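Local coordinates for regulatory protein SdiA (Escherichia coli, PDB 4LFU) that acts as a LuxR-type quorum-sensing receptor that activates transcription of the ftsQAZ cell-division genes and, in response to extracellular AI-1 autoinducer, of ydiV, at residues 37-49 with 57-69. Numbering follows the deposited sequence.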
# COMPACT_ATOMS: atom_id res chain seq x y z
N LEU A 37 24.05 -12.72 3.96
CA LEU A 37 23.86 -12.01 5.23
C LEU A 37 24.10 -12.92 6.44
O LEU A 37 23.93 -12.48 7.56
CB LEU A 37 22.47 -11.37 5.29
CG LEU A 37 22.11 -10.34 4.22
CD1 LEU A 37 20.62 -10.04 4.25
CD2 LEU A 37 22.91 -9.08 4.43
N GLU A 38 24.50 -14.17 6.19
CA GLU A 38 24.77 -15.18 7.24
C GLU A 38 23.51 -15.69 7.93
O GLU A 38 23.47 -15.81 9.15
CB GLU A 38 25.76 -14.67 8.31
CG GLU A 38 27.19 -15.17 8.13
CD GLU A 38 28.21 -14.06 7.84
OE1 GLU A 38 29.39 -14.22 8.23
OE2 GLU A 38 27.82 -13.03 7.24
N TYR A 39 22.48 -15.99 7.15
CA TYR A 39 21.25 -16.56 7.68
C TYR A 39 21.09 -17.95 7.14
O TYR A 39 21.59 -18.25 6.06
CB TYR A 39 20.04 -15.69 7.34
CG TYR A 39 19.97 -14.46 8.20
CD1 TYR A 39 19.58 -14.54 9.55
CD2 TYR A 39 20.33 -13.21 7.69
CE1 TYR A 39 19.53 -13.40 10.34
CE2 TYR A 39 20.29 -12.07 8.49
CZ TYR A 39 19.88 -12.17 9.80
OH TYR A 39 19.85 -11.01 10.56
N ASP A 40 20.41 -18.81 7.89
CA ASP A 40 20.22 -20.21 7.52
C ASP A 40 18.95 -20.37 6.72
O ASP A 40 18.90 -21.13 5.75
CB ASP A 40 20.14 -21.07 8.78
CG ASP A 40 21.44 -21.09 9.54
OD1 ASP A 40 22.51 -21.16 8.91
OD2 ASP A 40 21.41 -21.01 10.78
N TYR A 41 17.91 -19.65 7.12
CA TYR A 41 16.62 -19.83 6.50
C TYR A 41 15.96 -18.52 6.09
O TYR A 41 16.27 -17.48 6.62
CB TYR A 41 15.70 -20.59 7.45
CG TYR A 41 16.20 -21.94 7.92
CD1 TYR A 41 16.15 -23.06 7.09
CD2 TYR A 41 16.69 -22.11 9.21
CE1 TYR A 41 16.59 -24.31 7.53
CE2 TYR A 41 17.15 -23.36 9.66
CZ TYR A 41 17.08 -24.45 8.82
OH TYR A 41 17.50 -25.67 9.26
N TYR A 42 15.05 -18.62 5.14
CA TYR A 42 14.15 -17.52 4.78
C TYR A 42 12.75 -18.11 4.70
O TYR A 42 12.58 -19.32 4.56
CB TYR A 42 14.54 -16.91 3.43
CG TYR A 42 14.14 -17.79 2.25
CD1 TYR A 42 14.99 -18.81 1.82
CD2 TYR A 42 12.92 -17.60 1.57
CE1 TYR A 42 14.64 -19.64 0.79
CE2 TYR A 42 12.56 -18.42 0.50
CZ TYR A 42 13.44 -19.44 0.12
OH TYR A 42 13.15 -20.29 -0.92
N SER A 43 11.75 -17.24 4.82
CA SER A 43 10.40 -17.56 4.46
C SER A 43 9.76 -16.32 3.82
O SER A 43 9.97 -15.21 4.26
CB SER A 43 9.60 -18.05 5.68
OG SER A 43 9.40 -17.02 6.63
N LEU A 44 8.98 -16.53 2.76
CA LEU A 44 8.28 -15.43 2.13
C LEU A 44 6.80 -15.76 2.29
O LEU A 44 6.34 -16.77 1.75
CB LEU A 44 8.69 -15.35 0.65
CG LEU A 44 8.96 -14.00 -0.05
CD1 LEU A 44 8.40 -14.04 -1.53
CD2 LEU A 44 8.43 -12.75 0.69
N CYS A 45 6.08 -14.96 3.09
CA CYS A 45 4.64 -15.12 3.40
C CYS A 45 3.84 -13.91 2.96
O CYS A 45 4.25 -12.78 3.17
CB CYS A 45 4.37 -15.26 4.90
SG CYS A 45 5.24 -16.60 5.70
N VAL A 46 2.67 -14.18 2.39
CA VAL A 46 1.82 -13.14 1.82
C VAL A 46 0.43 -13.32 2.40
O VAL A 46 -0.20 -14.35 2.14
CB VAL A 46 1.82 -13.22 0.24
CG1 VAL A 46 0.94 -12.15 -0.36
CG2 VAL A 46 3.25 -13.10 -0.31
N ARG A 47 -0.01 -12.35 3.20
CA ARG A 47 -1.39 -12.27 3.68
C ARG A 47 -2.21 -11.50 2.64
O ARG A 47 -2.05 -10.29 2.46
CB ARG A 47 -1.52 -11.56 5.09
CG ARG A 47 -0.33 -11.74 6.09
CD ARG A 47 -0.65 -11.32 7.59
NE ARG A 47 -1.60 -12.28 8.17
CZ ARG A 47 -1.58 -12.78 9.40
NH1 ARG A 47 -0.65 -12.42 10.28
NH2 ARG A 47 -2.51 -13.65 9.75
N HIS A 48 -3.08 -12.23 1.95
CA HIS A 48 -3.95 -11.66 0.94
C HIS A 48 -5.07 -10.82 1.56
O HIS A 48 -5.51 -11.10 2.68
CB HIS A 48 -4.52 -12.77 0.07
CG HIS A 48 -3.52 -13.38 -0.86
ND1 HIS A 48 -2.38 -14.03 -0.40
CD2 HIS A 48 -3.48 -13.46 -2.21
CE1 HIS A 48 -1.68 -14.47 -1.44
NE2 HIS A 48 -2.33 -14.14 -2.54
N PRO A 49 -5.52 -9.77 0.85
CA PRO A 49 -6.58 -8.92 1.38
C PRO A 49 -7.93 -9.65 1.45
O PRO A 49 -8.80 -9.25 2.21
CB PRO A 49 -6.64 -7.79 0.36
CG PRO A 49 -6.25 -8.43 -0.90
CD PRO A 49 -5.10 -9.34 -0.49
N VAL A 57 -3.27 -16.98 3.45
CA VAL A 57 -1.84 -16.79 3.65
C VAL A 57 -1.06 -17.77 2.79
O VAL A 57 -1.21 -18.97 2.90
CB VAL A 57 -1.44 -16.96 5.13
CG1 VAL A 57 0.08 -16.81 5.29
CG2 VAL A 57 -2.18 -15.95 5.99
N ALA A 58 -0.22 -17.25 1.89
CA ALA A 58 0.52 -18.11 1.01
C ALA A 58 1.99 -17.90 1.32
O ALA A 58 2.39 -16.81 1.69
CB ALA A 58 0.19 -17.79 -0.43
N PHE A 59 2.78 -18.96 1.23
CA PHE A 59 4.18 -18.90 1.64
C PHE A 59 5.14 -19.70 0.76
O PHE A 59 4.73 -20.57 -0.00
CB PHE A 59 4.33 -19.34 3.10
CG PHE A 59 4.02 -20.78 3.33
CD1 PHE A 59 2.70 -21.21 3.47
CD2 PHE A 59 5.05 -21.72 3.43
CE1 PHE A 59 2.42 -22.55 3.67
CE2 PHE A 59 4.77 -23.07 3.66
CZ PHE A 59 3.47 -23.48 3.78
N TYR A 60 6.42 -19.39 0.89
CA TYR A 60 7.48 -20.21 0.34
C TYR A 60 8.70 -20.08 1.21
O TYR A 60 9.16 -18.97 1.53
CB TYR A 60 7.82 -19.79 -1.09
CG TYR A 60 8.45 -20.90 -1.90
CD1 TYR A 60 7.65 -21.78 -2.66
CD2 TYR A 60 9.83 -21.09 -1.91
CE1 TYR A 60 8.22 -22.79 -3.40
CE2 TYR A 60 10.41 -22.10 -2.65
CZ TYR A 60 9.61 -22.94 -3.39
OH TYR A 60 10.19 -23.97 -4.12
N THR A 61 9.26 -21.22 1.58
CA THR A 61 10.30 -21.24 2.58
C THR A 61 11.30 -22.34 2.27
O THR A 61 10.98 -23.27 1.52
CB THR A 61 9.66 -21.36 4.01
OG1 THR A 61 10.67 -21.16 5.00
CG2 THR A 61 9.01 -22.69 4.23
N ASN A 62 12.52 -22.22 2.81
CA ASN A 62 13.44 -23.38 2.83
C ASN A 62 13.58 -24.04 4.22
O ASN A 62 14.48 -24.84 4.44
CB ASN A 62 14.80 -23.04 2.24
CG ASN A 62 15.58 -22.04 3.08
OD1 ASN A 62 16.77 -21.84 2.88
ND2 ASN A 62 14.90 -21.41 4.01
N TYR A 63 12.69 -23.70 5.14
CA TYR A 63 12.59 -24.41 6.41
C TYR A 63 12.30 -25.89 6.17
O TYR A 63 11.58 -26.25 5.21
CB TYR A 63 11.46 -23.86 7.25
CG TYR A 63 11.77 -22.57 8.00
CD1 TYR A 63 10.99 -21.44 7.80
CD2 TYR A 63 12.82 -22.51 8.92
CE1 TYR A 63 11.24 -20.25 8.50
CE2 TYR A 63 13.08 -21.35 9.62
CZ TYR A 63 12.29 -20.21 9.39
OH TYR A 63 12.54 -19.05 10.06
N PRO A 64 12.85 -26.77 7.04
CA PRO A 64 12.55 -28.20 6.84
C PRO A 64 11.03 -28.40 6.83
O PRO A 64 10.30 -27.69 7.55
CB PRO A 64 13.20 -28.87 8.06
CG PRO A 64 14.29 -27.92 8.49
CD PRO A 64 13.73 -26.53 8.19
N GLU A 65 10.58 -29.32 6.00
CA GLU A 65 9.15 -29.68 5.93
C GLU A 65 8.50 -30.04 7.26
O GLU A 65 7.34 -29.75 7.47
CB GLU A 65 8.91 -30.79 4.91
CG GLU A 65 7.46 -30.78 4.39
CD GLU A 65 7.12 -31.92 3.43
OE1 GLU A 65 8.04 -32.38 2.70
OE2 GLU A 65 5.94 -32.36 3.43
N ALA A 66 9.24 -30.68 8.17
CA ALA A 66 8.66 -31.07 9.47
C ALA A 66 8.29 -29.88 10.36
O ALA A 66 7.31 -29.95 11.11
CB ALA A 66 9.58 -32.03 10.21
N TRP A 67 9.09 -28.81 10.26
CA TRP A 67 8.85 -27.55 11.00
C TRP A 67 7.61 -26.81 10.50
O TRP A 67 6.81 -26.31 11.29
CB TRP A 67 10.05 -26.61 10.86
CG TRP A 67 11.34 -27.12 11.42
CD1 TRP A 67 11.67 -28.42 11.72
CD2 TRP A 67 12.51 -26.33 11.72
NE1 TRP A 67 12.97 -28.48 12.19
CE2 TRP A 67 13.50 -27.22 12.19
CE3 TRP A 67 12.80 -24.96 11.62
CZ2 TRP A 67 14.79 -26.78 12.58
CZ3 TRP A 67 14.08 -24.52 12.02
CH2 TRP A 67 15.05 -25.43 12.50
N VAL A 68 7.48 -26.72 9.18
CA VAL A 68 6.35 -26.06 8.53
C VAL A 68 5.08 -26.83 8.90
O VAL A 68 4.08 -26.27 9.35
CB VAL A 68 6.55 -26.04 6.97
CG1 VAL A 68 5.28 -25.59 6.25
CG2 VAL A 68 7.71 -25.18 6.58
N SER A 69 5.15 -28.14 8.72
CA SER A 69 4.06 -29.05 9.03
C SER A 69 3.63 -28.94 10.50
O SER A 69 2.44 -28.99 10.81
CB SER A 69 4.48 -30.48 8.65
OG SER A 69 3.46 -31.41 8.91
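Leu-44 N donates a hydrogen bond to Tyr-60 O at 2.7 Å, and Tyr-60 N returns one to Leu-44 O. This is an antiparallel beta hairpin of the autoinducer-binding domain, strands 41-47 and 57-61, the latter an outermost strand of the five-stranded sheet. Val-46 and Ala-58 form the next hydrogen-bonded pair. On the face that carries Tyr-60, Leu-44 and Val-46 pack on helix 147-167, while Tyr-42 touches helix 23-36. Its CG lies between the backbone N and the carbonyl carbon (chi1 75°), bringing back toward Asn-62 a ring whose first bond points away from 57-69. Tyr-42 OH meets the edge of the Tyr-60 ring, 3.6 Å from CD2; Tyr-60 in turn stacks on Tyr-27. On the other face Cys-45 SG rests 3.9 Å from Phe-59 CB. Beyond Ser-43 and Thr-61, Asn-62 N makes a weak hydrogen bond to Tyr-42 O, and the chain turns toward helix 65-73. There Tyr-41, Tyr-63 and Trp-67 form an aromatic cluster. Tyr-63, its OH hydrogen-bonded to Ser-136 OG, lies nearly parallel to Tyr-41 (29°) but strongly offset, CD2 over one face toward the rim. Trp-67 meets Tyr-41 obliquely (54°), CZ3 4.0 Å from Tyr-41 CE2, and Pro-64 CD lies 3.7 Å from Tyr-41 CE1.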